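PDB 3UGV: enolase from alpha proteobacterium BAL199, which probably acts as a magnesium-dependent enzyme of the enolase superfamily, abstracting a proton next to a carboxylate, though its substrate is not established. Local coordinates for residues Leu40-Pro45 and Pro54-Ile59; Glu76-Lys81 and Phe301-Gly306; Gln186-Lys191 and Leu362-Leu367; Glu177-Lys182 and Trp213-Arg218. All blocks are in the same frame, centred on the assembly; numbering follows the deposited sequence.

Contact 1: residues Leu40-Pro45 and Pro54-Ile59; sequences LKLQRP and PDWPLI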
loop_
_atom_site.group_PDB
_atom_site.type_symbol
_atom_site.label_atom_id
_atom_site.label_comp_id
_atom_site.label_asym_id
_atom_site.label_seq_id
_atom_site.Cartn_x
_atom_site.Cartn_y
_atom_site.Cartn_z
ATOM N N LEU F 40 -43.356 23.822 7.870
ATOM C CA LEU F 40 -44.519 23.149 7.314
ATOM C C LEU F 40 -44.838 21.905 8.118
ATOM O O LEU F 40 -43.957 21.321 8.749
ATOM C CB LEU F 40 -44.292 22.771 5.851
ATOM C CG LEU F 40 -43.871 23.875 4.880
ATOM C CD1 LEU F 40 -43.777 23.308 3.472
ATOM C CD2 LEU F 40 -44.831 25.065 4.925
ATOM N N LYS F 41 -46.109 21.516 8.106
ATOM C CA LYS F 41 -46.532 20.272 8.720
ATOM C C LYS F 41 -46.495 19.187 7.647
ATOM O O LYS F 41 -47.233 19.267 6.660
ATOM C CB LYS F 41 -47.945 20.412 9.288
ATOM C CG LYS F 41 -48.143 19.690 10.609
ATOM C CD LYS F 41 -47.239 20.284 11.680
ATOM C CE LYS F 41 -47.446 19.608 13.026
ATOM N NZ LYS F 41 -46.737 20.329 14.128
ATOM N N LEU F 42 -45.622 18.193 7.829
ATOM C CA LEU F 42 -45.460 17.111 6.849
ATOM C C LEU F 42 -46.720 16.254 6.681
ATOM O O LEU F 42 -47.432 15.981 7.650
ATOM C CB LEU F 42 -44.281 16.205 7.222
ATOM C CG LEU F 42 -42.867 16.789 7.216
ATOM C CD1 LEU F 42 -41.902 15.807 7.896
ATOM C CD2 LEU F 42 -42.427 17.115 5.795
ATOM N N GLN F 43 -46.981 15.828 5.449
ATOM C CA GLN F 43 -48.098 14.936 5.159
ATOM C C GLN F 43 -47.912 13.605 5.879
ATOM O O GLN F 43 -48.823 13.110 6.550
ATOM C CB GLN F 43 -48.237 14.706 3.650
ATOM C CG GLN F 43 -49.233 13.605 3.298
ATOM C CD GLN F 43 -49.559 13.534 1.810
ATOM O OE1 GLN F 43 -49.019 14.292 1.004
ATOM N NE2 GLN F 43 -50.452 12.613 1.443
ATOM N N ARG F 44 -46.726 13.024 5.736
ATOM C CA ARG F 44 -46.397 11.791 6.439
ATOM C C ARG F 44 -45.243 12.081 7.401
ATOM O O ARG F 44 -44.116 12.330 6.969
ATOM C CB ARG F 44 -46.015 10.688 5.441
ATOM C CG ARG F 44 -47.017 10.491 4.307
ATOM C CD ARG F 44 -46.506 9.501 3.261
ATOM N NE ARG F 44 -47.537 9.155 2.284
ATOM C CZ ARG F 44 -47.740 9.802 1.137
ATOM N NH1 ARG F 44 -46.984 10.841 0.798
ATOM N NH2 ARG F 44 -48.705 9.408 0.322
ATOM N N PRO F 45 -45.520 12.062 8.713
ATOM C CA PRO F 45 -44.484 12.444 9.682
ATOM C C PRO F 45 -43.287 11.484 9.704
ATOM O O PRO F 45 -43.458 10.266 9.649
ATOM C CB PRO F 45 -45.230 12.411 11.023
ATOM C CG PRO F 45 -46.352 11.449 10.801
ATOM C CD PRO F 45 -46.774 11.660 9.371
ATOM N N PRO F 54 -42.735 15.858 12.946
ATOM C CA PRO F 54 -43.849 16.237 12.072
ATOM C C PRO F 54 -43.567 17.525 11.304
ATOM O O PRO F 54 -44.217 17.795 10.291
ATOM C CB PRO F 54 -44.993 16.467 13.064
ATOM C CG PRO F 54 -44.303 16.824 14.385
ATOM C CD PRO F 54 -42.820 16.536 14.249
ATOM N N ASP F 55 -42.604 18.302 11.789
ATOM C CA ASP F 55 -42.310 19.619 11.236
ATOM C C ASP F 55 -41.148 19.584 10.250
ATOM O O ASP F 55 -40.162 18.877 10.455
ATOM C CB ASP F 55 -41.997 20.605 12.362
ATOM C CG ASP F 55 -43.126 20.721 13.358
ATOM O OD1 ASP F 55 -44.288 20.879 12.925
ATOM O OD2 ASP F 55 -42.852 20.643 14.575
ATOM N N TRP F 56 -41.273 20.362 9.184
ATOM C CA TRP F 56 -40.236 20.449 8.174
ATOM C C TRP F 56 -39.905 21.909 7.926
ATOM O O TRP F 56 -40.713 22.645 7.367
ATOM C CB TRP F 56 -40.700 19.777 6.879
ATOM C CG TRP F 56 -39.597 19.609 5.882
ATOM C CD1 TRP F 56 -39.497 20.192 4.637
ATOM C CD2 TRP F 56 -38.420 18.821 6.050
ATOM N NE1 TRP F 56 -38.329 19.799 4.029
ATOM C CE2 TRP F 56 -37.649 18.965 4.878
ATOM C CE3 TRP F 56 -37.938 18.009 7.080
ATOM C CZ2 TRP F 56 -36.430 18.321 4.712
ATOM C CZ3 TRP F 56 -36.731 17.375 6.913
ATOM C CH2 TRP F 56 -35.991 17.530 5.738
ATOM N N PRO F 57 -38.717 22.345 8.359
ATOM C CA PRO F 57 -38.289 23.740 8.186
ATOM C C PRO F 57 -37.698 24.037 6.802
ATOM O O PRO F 57 -36.962 23.217 6.261
ATOM C CB PRO F 57 -37.216 23.899 9.260
ATOM C CG PRO F 57 -36.624 22.532 9.396
ATOM C CD PRO F 57 -37.742 21.549 9.122
ATOM N N LEU F 58 -38.031 25.199 6.242
ATOM C CA LEU F 58 -37.443 25.683 4.992
ATOM C C LEU F 58 -37.024 27.147 5.150
ATOM O O LEU F 58 -37.747 27.945 5.742
ATOM C CB LEU F 58 -38.449 25.600 3.843
ATOM C CG LEU F 58 -39.071 24.255 3.505
ATOM C CD1 LEU F 58 -40.256 24.431 2.564
ATOM C CD2 LEU F 58 -38.044 23.321 2.899
ATOM N N ILE F 59 -35.855 27.501 4.633
ATOM C CA ILE F 59 -35.497 28.909 4.509
ATOM C C ILE F 59 -35.654 29.324 3.044
ATOM O O ILE F 59 -34.974 28.794 2.163
ATOM C CB ILE F 59 -34.068 29.178 5.008
ATOM C CG1 ILE F 59 -33.978 28.890 6.508
ATOM C CG2 ILE F 59 -33.650 30.620 4.703
ATOM C CD1 ILE F 59 -32.561 28.749 7.031
HETATM O O HOH W 1 -46.808 15.946 10.391
#
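Leu-40 and Trp-56 form an antiparallel hydrogen-bonded pair. Leu-40 N gives a nearly straight bond to Trp-56 O at 2.9 Å, and Trp-56 N returns one to Leu-40 O. On the same face, Leu-40 CD1 meets Leu-58 CD1 at 3.8 Å. Lys-41 faces Asp-55 in a non-hydrogen-bonded pair. The lysine chain bends at CB-CG (chi2 63°) and then runs alongside the aspartate, which brings NZ to the syn side of Asp-55 OD1 at 2.8 Å as a salt bridge. An alanine in place of Asp-55 is likely to leave the Lys-41 ammonium without its mate and its chain freer to swing. Leu-42 N bonds Pro-54 O at 2.9 Å. Leu-42 CD2 presses on Trp-56 CB at 3.4 Å, at the root of the indole. A water donates to both Leu-42 O and Pro-54 O. The chain turns a corner at Gln-43 and Arg-44, and Pro-45 CB comes back to Pro-54 CA at 4.2 Å. This beta hairpin, strands 30-47 and 52-65, belongs to the three-stranded antiparallel sheet of the N-terminal domain. Strand 71-75 lies beyond strand 52-65, and helix 83-97 packs on Pro-57 and Ile-59.

Contact 2: residues Glu76-Lys81 and Phe301-Gly306; sequences EPYVPK and FMRIGG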
loop_
_atom_site.group_PDB
_atom_site.type_symbol
_atom_site.label_atom_id
_atom_site.label_comp_id
_atom_site.label_asym_id
_atom_site.label_seq_id
_atom_site.Cartn_x
_atom_site.Cartn_y
_atom_site.Cartn_z
ATOM N N GLU F 76 -33.228 23.419 3.140
ATOM C CA GLU F 76 -33.953 22.502 4.007
ATOM C C GLU F 76 -33.012 22.022 5.096
ATOM O O GLU F 76 -32.386 20.969 4.960
ATOM C CB GLU F 76 -34.465 21.305 3.209
ATOM C CG GLU F 76 -35.173 21.695 1.936
ATOM C CD GLU F 76 -35.763 20.510 1.216
ATOM O OE1 GLU F 76 -36.849 20.045 1.630
ATOM O OE2 GLU F 76 -35.136 20.042 0.240
ATOM N N PRO F 77 -32.920 22.791 6.189
ATOM C CA PRO F 77 -31.914 22.590 7.240
ATOM C C PRO F 77 -32.265 21.580 8.348
ATOM O O PRO F 77 -31.464 21.441 9.276
ATOM C CB PRO F 77 -31.762 23.988 7.833
ATOM C CG PRO F 77 -33.136 24.569 7.711
ATOM C CD PRO F 77 -33.736 23.992 6.430
ATOM N N TYR F 78 -33.409 20.908 8.264
ATOM C CA TYR F 78 -33.729 19.807 9.186
ATOM C C TYR F 78 -34.178 20.238 10.582
ATOM O O TYR F 78 -35.257 19.867 11.037
ATOM C CB TYR F 78 -32.522 18.894 9.354
ATOM C CG TYR F 78 -32.357 17.839 8.300
ATOM C CD1 TYR F 78 -32.953 16.600 8.453
ATOM C CD2 TYR F 78 -31.574 18.065 7.167
ATOM C CE1 TYR F 78 -32.800 15.615 7.504
ATOM C CE2 TYR F 78 -31.409 17.080 6.199
ATOM C CZ TYR F 78 -32.028 15.853 6.381
ATOM O OH TYR F 78 -31.897 14.844 5.456
ATOM N N VAL F 79 -33.328 20.992 11.273
ATOM C CA VAL F 79 -33.611 21.396 12.641
ATOM C C VAL F 79 -34.093 22.836 12.668
ATOM O O VAL F 79 -33.334 23.753 12.349
ATOM C CB VAL F 79 -32.386 21.216 13.576
ATOM C CG1 VAL F 79 -31.902 19.793 13.527
ATOM C CG2 VAL F 79 -31.265 22.112 13.169
ATOM N N PRO F 80 -35.370 23.032 13.038
ATOM C CA PRO F 80 -36.031 24.345 13.048
ATOM C C PRO F 80 -35.217 25.414 13.774
ATOM O O PRO F 80 -35.011 26.502 13.233
ATOM C CB PRO F 80 -37.341 24.068 13.792
ATOM C CG PRO F 80 -37.634 22.619 13.489
ATOM C CD PRO F 80 -36.276 21.952 13.479
ATOM N N LYS F 81 -34.750 25.104 14.978
ATOM C CA LYS F 81 -33.985 26.069 15.764
ATOM C C LYS F 81 -32.717 26.559 15.055
ATOM O O LYS F 81 -32.215 27.638 15.355
ATOM C CB LYS F 81 -33.653 25.509 17.154
ATOM C CG LYS F 81 -34.839 25.562 18.119
ATOM C CD LYS F 81 -34.432 25.304 19.569
ATOM C CE LYS F 81 -35.586 25.591 20.534
ATOM N NZ LYS F 81 -35.155 25.593 21.966
ATOM N N PHE F 301 -27.358 19.267 -1.373
ATOM C CA PHE F 301 -26.981 20.596 -1.901
ATOM C C PHE F 301 -26.618 21.673 -0.868
ATOM O O PHE F 301 -25.835 22.586 -1.158
ATOM C CB PHE F 301 -28.031 21.111 -2.896
ATOM C CG PHE F 301 -28.125 20.267 -4.131
ATOM C CD1 PHE F 301 -27.250 20.466 -5.188
ATOM C CD2 PHE F 301 -29.043 19.236 -4.209
ATOM C CE1 PHE F 301 -27.309 19.672 -6.313
ATOM C CE2 PHE F 301 -29.109 18.434 -5.335
ATOM C CZ PHE F 301 -28.239 18.647 -6.385
ATOM N N MET F 302 -27.175 21.587 0.332
ATOM C CA MET F 302 -26.770 22.547 1.346
ATOM C C MET F 302 -25.394 22.213 1.929
ATOM O O MET F 302 -24.734 23.087 2.489
ATOM C CB MET F 302 -27.816 22.687 2.449
ATOM C CG MET F 302 -27.688 21.674 3.543
ATOM S SD MET F 302 -28.824 22.001 4.904
ATOM C CE MET F 302 -28.677 20.471 5.831
ATOM N N ARG F 303 -24.949 20.965 1.763
ATOM C CA ARG F 303 -23.694 20.519 2.367
ATOM C C ARG F 303 -22.544 20.442 1.361
ATOM O O ARG F 303 -21.400 20.727 1.705
ATOM C CB ARG F 303 -23.863 19.160 3.054
ATOM C CG ARG F 303 -24.807 19.148 4.246
ATOM C CD ARG F 303 -24.736 17.829 5.043
ATOM N NE ARG F 303 -25.773 17.779 6.074
ATOM C CZ ARG F 303 -26.929 17.116 5.962
ATOM N NH1 ARG F 303 -27.208 16.413 4.872
ATOM N NH2 ARG F 303 -27.819 17.150 6.947
ATOM N N ILE F 304 -22.844 20.048 0.125
ATOM C CA ILE F 304 -21.800 19.901 -0.877
ATOM C C ILE F 304 -21.289 21.244 -1.411
ATOM O O ILE F 304 -20.211 21.310 -2.007
ATOM C CB ILE F 304 -22.253 19.025 -2.068
ATOM C CG1 ILE F 304 -21.037 18.525 -2.862
ATOM C CG2 ILE F 304 -23.202 19.796 -2.970
ATOM C CD1 ILE F 304 -20.393 17.266 -2.284
ATOM N N GLY F 305 -22.071 22.306 -1.219
ATOM C CA GLY F 305 -21.706 23.629 -1.708
ATOM C C GLY F 305 -22.571 24.107 -2.868
ATOM O O GLY F 305 -22.082 24.756 -3.798
ATOM N N GLY F 306 -23.860 23.774 -2.808
ATOM C CA GLY F 306 -24.829 24.229 -3.785
ATOM C C GLY F 306 -24.563 23.720 -5.184
ATOM O O GLY F 306 -24.061 22.613 -5.367
#
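This contact joins the two domains of the enolase-superfamily fold. Segment 76-81 is a loop of the N-terminal capping domain. Segment 301-306 follows strand 296-297 of the parallel barrel sheet and holds the short helix 301-304. The meeting is buried and rests on three side chains: Tyr-78, Met-302 and Arg-303. Met-302 reaches across with its chain extended beyond CG. Its SD lies 3.7 Å from Glu-76 O and 3.9 Å from Pro-77 CA. Its methyl CE sits at the edge of the Tyr-78 ring, near the ring plane, 4.0 Å from CD2. The same CE also lies over one face of the Arg-303 guanidinium, 3.5 Å above the plane and toward its rim. Met-302 thus fills the angle between loop, ring and guanidinium. Cutting Met-302 back to an alanine is likely to open a gap at the edge of the Tyr-78 ring, by Glu-76 O and Pro-77, and to strip one face of the guanidinium of its methyl cover. Tyr-78 also stacks on Phe-117 of the second subunit. Arg-303 is held by its polar atoms: NH1 bonds Glu-277 O, and NH2 bonds Phe-117 O of the second subunit. The ring and guanidinium planes are turned 36° apart, and Arg-303 NH2 stands 3.7 Å from Tyr-78 CE2.

Contact 3: residues Gln186-Lys191 and Leu362-Leu367; sequences QGTGFK and LSDGDL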
loop_
_atom_site.group_PDB
_atom_site.type_symbol
_atom_site.label_atom_id
_atom_site.label_comp_id
_atom_site.label_asym_id
_atom_site.label_seq_id
_atom_site.Cartn_x
_atom_site.Cartn_y
_atom_site.Cartn_z
ATOM N N GLN F 186 -46.966 8.635 -11.018
ATOM C CA GLN F 186 -47.787 8.791 -12.233
ATOM C C GLN F 186 -47.508 7.699 -13.257
ATOM O O GLN F 186 -46.425 7.115 -13.281
ATOM C CB GLN F 186 -47.623 10.176 -12.882
ATOM C CG GLN F 186 -48.031 11.348 -11.993
ATOM C CD GLN F 186 -49.456 11.214 -11.463
ATOM O OE1 GLN F 186 -50.427 11.296 -12.221
ATOM N NE2 GLN F 186 -49.585 10.995 -10.158
ATOM N N GLY F 187 -48.497 7.420 -14.097
ATOM C CA GLY F 187 -48.324 6.464 -15.164
ATOM C C GLY F 187 -48.014 5.089 -14.625
ATOM O O GLY F 187 -48.792 4.518 -13.853
ATOM N N THR F 188 -46.877 4.538 -15.029
ATOM C CA THR F 188 -46.512 3.207 -14.557
ATOM C C THR F 188 -45.878 3.225 -13.159
ATOM O O THR F 188 -45.524 2.179 -12.627
ATOM C CB THR F 188 -45.602 2.470 -15.563
ATOM O OG1 THR F 188 -44.438 3.259 -15.825
ATOM C CG2 THR F 188 -46.347 2.217 -16.887
ATOM N N GLY F 189 -45.724 4.414 -12.579
ATOM C CA GLY F 189 -45.294 4.544 -11.193
ATOM C C GLY F 189 -43.796 4.721 -11.004
ATOM O O GLY F 189 -43.015 4.486 -11.940
ATOM N N PHE F 190 -43.391 5.150 -9.806
ATOM C CA PHE F 190 -41.963 5.190 -9.477
ATOM C C PHE F 190 -41.336 3.814 -9.641
ATOM O O PHE F 190 -41.968 2.798 -9.340
ATOM C CB PHE F 190 -41.733 5.665 -8.047
ATOM C CG PHE F 190 -41.818 7.149 -7.882
ATOM C CD1 PHE F 190 -40.833 7.968 -8.407
ATOM C CD2 PHE F 190 -42.871 7.727 -7.185
ATOM C CE1 PHE F 190 -40.896 9.345 -8.251
ATOM C CE2 PHE F 190 -42.932 9.103 -7.017
ATOM C CZ PHE F 190 -41.943 9.913 -7.556
ATOM N N LYS F 191 -40.091 3.777 -10.100
ATOM C CA LYS F 191 -39.392 2.509 -10.277
ATOM C C LYS F 191 -38.539 2.173 -9.057
ATOM O O LYS F 191 -37.878 1.130 -9.018
ATOM C CB LYS F 191 -38.529 2.542 -11.532
ATOM C CG LYS F 191 -39.279 2.852 -12.829
ATOM C CD LYS F 191 -38.249 3.151 -13.949
ATOM C CE LYS F 191 -38.831 3.112 -15.365
ATOM N NZ LYS F 191 -39.800 4.201 -15.677
ATOM N N LEU F 362 -44.477 14.914 -12.813
ATOM C CA LEU F 362 -43.969 13.547 -12.788
ATOM C C LEU F 362 -44.580 12.718 -13.902
ATOM O O LEU F 362 -45.795 12.749 -14.093
ATOM C CB LEU F 362 -44.304 12.889 -11.452
ATOM C CG LEU F 362 -43.516 13.344 -10.218
ATOM C CD1 LEU F 362 -44.266 12.995 -8.948
ATOM C CD2 LEU F 362 -42.140 12.709 -10.217
ATOM N N SER F 363 -43.745 11.973 -14.627
ATOM C CA SER F 363 -44.229 11.033 -15.643
ATOM C C SER F 363 -43.535 9.659 -15.571
ATOM O O SER F 363 -42.337 9.532 -15.829
ATOM C CB SER F 363 -44.088 11.635 -17.043
ATOM O OG SER F 363 -44.652 10.773 -18.014
ATOM N N ASP F 364 -44.298 8.633 -15.217
ATOM C CA ASP F 364 -43.769 7.272 -15.084
ATOM C C ASP F 364 -42.552 7.207 -14.176
ATOM O O ASP F 364 -41.606 6.472 -14.454
ATOM C CB ASP F 364 -43.416 6.671 -16.445
ATOM C CG ASP F 364 -44.609 6.588 -17.383
ATOM O OD1 ASP F 364 -45.758 6.388 -16.903
ATOM O OD2 ASP F 364 -44.381 6.721 -18.608
ATOM N N GLY F 365 -42.580 7.973 -13.092
ATOM C CA GLY F 365 -41.481 7.977 -12.147
ATOM C C GLY F 365 -40.281 8.831 -12.536
ATOM O O GLY F 365 -39.269 8.810 -11.846
ATOM N N ASP F 366 -40.370 9.565 -13.643
ATOM C CA ASP F 366 -39.341 10.549 -13.974
ATOM C C ASP F 366 -39.845 11.930 -13.596
ATOM O O ASP F 366 -41.009 12.248 -13.834
ATOM C CB ASP F 366 -39.017 10.543 -15.471
ATOM C CG ASP F 366 -38.501 9.197 -15.959
ATOM O OD1 ASP F 366 -37.984 8.419 -15.128
ATOM O OD2 ASP F 366 -38.616 8.918 -17.176
ATOM N N LEU F 367 -38.975 12.742 -13.002
ATOM C CA LEU F 367 -39.287 14.142 -12.721
ATOM C C LEU F 367 -38.960 14.983 -13.958
ATOM O O LEU F 367 -37.851 14.919 -14.486
ATOM C CB LEU F 367 -38.487 14.648 -11.514
ATOM C CG LEU F 367 -38.920 15.996 -10.935
ATOM C CD1 LEU F 367 -40.309 15.864 -10.299
ATOM C CD2 LEU F 367 -37.915 16.560 -9.927
HETATM O O HOH W 2 -38.735 5.794 -11.364
HETATM O O HOH W 3 -38.712 6.238 -14.001
#
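Asp-364 reaches across to the turn at Gly-187 and Thr-188. Its CB lies 3.6 Å from Thr-188 OG1. Its CG, 3.7 Å from Thr-188 OG1, is beside the backbone N (chi1 -60°), which brings OD1 to Thr-188 N. At the tip, OD1 accepts a hydrogen bond from Thr-188 N at 2.9 Å. The N-H comes from the anti side, 32° out of the carboxylate plane. OD1 also lies 3.1 Å from Gly-187 CA, where a CB would collide with it. Two beta turns meet here. Gln-186 to Gly-189 is a type II' turn in the loop between helix 171-183 and strand 192-196 of the barrel domain. Ser-363 to Asp-366 is a type I' turn linking strands 361-363 and 366-368 of a mixed sheet. Gly-365 fits against Phe-190, its CA 3.8 Å from Phe-190 CD1; a CB there would strike Gly-189 O and Phe-190 CA. The far end of that ring, CZ, packs on Leu-362 CD2 at 3.9 Å. Trp-348 meets the same ring. Lys-191 NZ makes a weak bond to Asp-364 O at 3.1 Å. A water accepts from Lys-191 NZ and lies within hydrogen-bonding distance of Asp-364 O and Asp-366 OD1.

Contact 4: residues Glu177-Lys182 and Trp213-Arg218; sequences EAVELK and WDAVGR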
loop_
_atom_site.group_PDB
_atom_site.type_symbol
_atom_site.label_atom_id
_atom_site.label_comp_id
_atom_site.label_asym_id
_atom_site.label_seq_id
_atom_site.Cartn_x
_atom_site.Cartn_y
_atom_site.Cartn_z
ATOM N N GLU F 177 -48.570 1.819 2.383
ATOM C CA GLU F 177 -48.056 3.115 2.001
ATOM C C GLU F 177 -47.174 3.018 0.757
ATOM O O GLU F 177 -47.141 3.937 -0.060
ATOM C CB GLU F 177 -47.281 3.720 3.159
ATOM C CG GLU F 177 -46.686 5.068 2.837
ATOM C CD GLU F 177 -46.280 5.834 4.083
ATOM O OE1 GLU F 177 -47.178 6.425 4.730
ATOM O OE2 GLU F 177 -45.071 5.842 4.418
ATOM N N ALA F 178 -46.463 1.904 0.614
ATOM C CA ALA F 178 -45.646 1.684 -0.575
ATOM C C ALA F 178 -46.496 1.724 -1.863
ATOM O O ALA F 178 -46.082 2.318 -2.871
ATOM C CB ALA F 178 -44.887 0.376 -0.465
ATOM N N VAL F 179 -47.679 1.108 -1.827
ATOM C CA VAL F 179 -48.592 1.147 -2.977
ATOM C C VAL F 179 -48.924 2.603 -3.350
ATOM O O VAL F 179 -48.880 2.968 -4.524
ATOM C CB VAL F 179 -49.903 0.314 -2.746
ATOM C CG1 VAL F 179 -50.848 0.400 -3.967
ATOM C CG2 VAL F 179 -49.587 -1.145 -2.420
ATOM N N GLU F 180 -49.247 3.420 -2.344
ATOM C CA GLU F 180 -49.497 4.857 -2.533
ATOM C C GLU F 180 -48.278 5.560 -3.136
ATOM O O GLU F 180 -48.381 6.186 -4.188
ATOM C CB GLU F 180 -49.823 5.553 -1.208
ATOM C CG GLU F 180 -51.221 5.374 -0.621
ATOM C CD GLU F 180 -51.361 6.114 0.730
ATOM O OE1 GLU F 180 -51.592 7.347 0.731
ATOM O OE2 GLU F 180 -51.217 5.467 1.794
ATOM N N LEU F 181 -47.130 5.471 -2.463
ATOM C CA LEU F 181 -45.925 6.155 -2.939
ATOM C C LEU F 181 -45.566 5.773 -4.372
ATOM O O LEU F 181 -45.216 6.636 -5.169
ATOM C CB LEU F 181 -44.734 5.873 -2.037
ATOM C CG LEU F 181 -44.877 6.129 -0.545
ATOM C CD1 LEU F 181 -43.508 5.999 0.097
ATOM C CD2 LEU F 181 -45.474 7.496 -0.306
ATOM N N LYS F 182 -45.657 4.487 -4.713
ATOM C CA LYS F 182 -45.373 4.093 -6.096
ATOM C C LYS F 182 -46.248 4.872 -7.060
ATOM O O LYS F 182 -45.756 5.426 -8.037
ATOM C CB LYS F 182 -45.585 2.597 -6.316
ATOM C CG LYS F 182 -45.085 2.093 -7.668
ATOM C CD LYS F 182 -45.147 0.573 -7.724
ATOM C CE LYS F 182 -44.913 0.015 -9.131
ATOM N NZ LYS F 182 -43.623 0.462 -9.737
ATOM N N TRP F 213 -42.391 -5.618 -1.081
ATOM C CA TRP F 213 -42.243 -6.289 -2.359
ATOM C C TRP F 213 -43.456 -7.160 -2.704
ATOM O O TRP F 213 -43.812 -7.275 -3.863
ATOM C CB TRP F 213 -40.964 -7.126 -2.362
ATOM C CG TRP F 213 -39.758 -6.380 -2.874
ATOM C CD1 TRP F 213 -39.745 -5.399 -3.825
ATOM C CD2 TRP F 213 -38.391 -6.559 -2.466
ATOM N NE1 TRP F 213 -38.457 -4.962 -4.039
ATOM C CE2 TRP F 213 -37.608 -5.662 -3.223
ATOM C CE3 TRP F 213 -37.753 -7.399 -1.544
ATOM C CZ2 TRP F 213 -36.219 -5.579 -3.085
ATOM C CZ3 TRP F 213 -36.374 -7.318 -1.410
ATOM C CH2 TRP F 213 -35.624 -6.410 -2.174
ATOM N N ASP F 214 -44.084 -7.780 -1.707
ATOM C CA ASP F 214 -45.303 -8.543 -1.961
ATOM C C ASP F 214 -46.378 -7.595 -2.492
ATOM O O ASP F 214 -47.238 -7.985 -3.290
ATOM C CB ASP F 214 -45.802 -9.268 -0.696
ATOM C CG ASP F 214 -44.908 -10.463 -0.288
ATOM O OD1 ASP F 214 -44.101 -10.944 -1.130
ATOM O OD2 ASP F 214 -45.020 -10.921 0.882
ATOM N N ALA F 215 -46.307 -6.341 -2.057
ATOM C CA ALA F 215 -47.290 -5.332 -2.443
ATOM C C ALA F 215 -47.020 -4.619 -3.773
ATOM O O ALA F 215 -47.967 -4.261 -4.476
ATOM C CB ALA F 215 -47.427 -4.300 -1.331
ATOM N N VAL F 216 -45.752 -4.389 -4.122
ATOM C CA VAL F 216 -45.447 -3.595 -5.324
ATOM C C VAL F 216 -44.543 -4.275 -6.346
ATOM O O VAL F 216 -44.265 -3.704 -7.404
ATOM C CB VAL F 216 -44.802 -2.249 -4.988
ATOM C CG1 VAL F 216 -45.671 -1.463 -4.053
ATOM C CG2 VAL F 216 -43.403 -2.467 -4.381
ATOM N N GLY F 217 -44.064 -5.471 -6.025
ATOM C CA GLY F 217 -43.254 -6.247 -6.956
ATOM C C GLY F 217 -41.772 -5.908 -6.986
ATOM O O GLY F 217 -41.379 -4.761 -6.764
ATOM N N ARG F 218 -40.944 -6.907 -7.282
ATOM C CA ARG F 218 -39.495 -6.706 -7.327
ATOM C C ARG F 218 -39.047 -5.952 -8.578
ATOM O O ARG F 218 -37.875 -5.642 -8.743
ATOM C CB ARG F 218 -38.740 -8.029 -7.153
ATOM C CG ARG F 218 -38.651 -8.471 -5.691
ATOM C CD ARG F 218 -38.138 -9.887 -5.564
ATOM N NE ARG F 218 -37.842 -10.256 -4.178
ATOM C CZ ARG F 218 -38.763 -10.467 -3.235
ATOM N NH1 ARG F 218 -40.061 -10.320 -3.506
ATOM N NH2 ARG F 218 -38.387 -10.819 -2.008
#
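Helix 171-183 meets the last turn of helix 202-216 with Val-179 CA and Val-216 CA as the nearest pair of alpha carbons, 6.2 Å apart. Val-216 has the largest share of the contact. Its CG1 lies beside its own backbone N (chi1 -56°) and touches the other helix. There it rests 3.9 Å from Val-179 N and 4.1 Å from Ala-178 CB. Its CB meets the aliphatic chain of Lys-182, with CD at 3.9 Å. The lysine chain and the valine run past one another pointing opposite ways. Both helices belong to the barrel domain and are consecutive in the chain, with strand 192-196 between them. Ala-178 also touches Leu-193 of that strand. Further out, Val-179 CG2 packs on Ala-215 CB at 4.0 Å. This side of the contact is near the surface. The pairing is apolar, but Lys-182 continues past it. Its chain is extended as far as CE and turns about CD-CE (chi4 56°), which swings NZ aside. NZ then hydrogen-bonds Phe-190 O, in the loop after its own helix, and makes a weak bond to Thr-220 OG1. The helix ends at Val-216; Gly-217 follows with positive phi, and its N bonds Trp-213 O at 2.8 Å.

In the fold
Contacts 1 and 2 lie close together, their centres about 14 Å apart. Trp-56 NE1 probably bonds Glu-76 OE1 at 2.8 Å, and Trp-56 and Tyr-78 meet edge-to-face. The side chain of Tyr-78 lies about 6 Å, and that of Trp-56 about 10 Å, from a bound magnesium ion. Asp-225, Glu-251 and Glu-277 form a magnesium site, and Glu-277 is among the surroundings of contact 2. Contacts 3 and 4, with centres about 14 Å apart, are joined through Lys-182, which belongs to contact 4 and reaches the loop of contact 3. Arg-44 of contact 1 makes weak, long ion pairs with Glu-177 and Glu-180 of contact 4, a weak link between the two domains. Contacts 2 and 4 do not touch, their centres being about 30 Å apart.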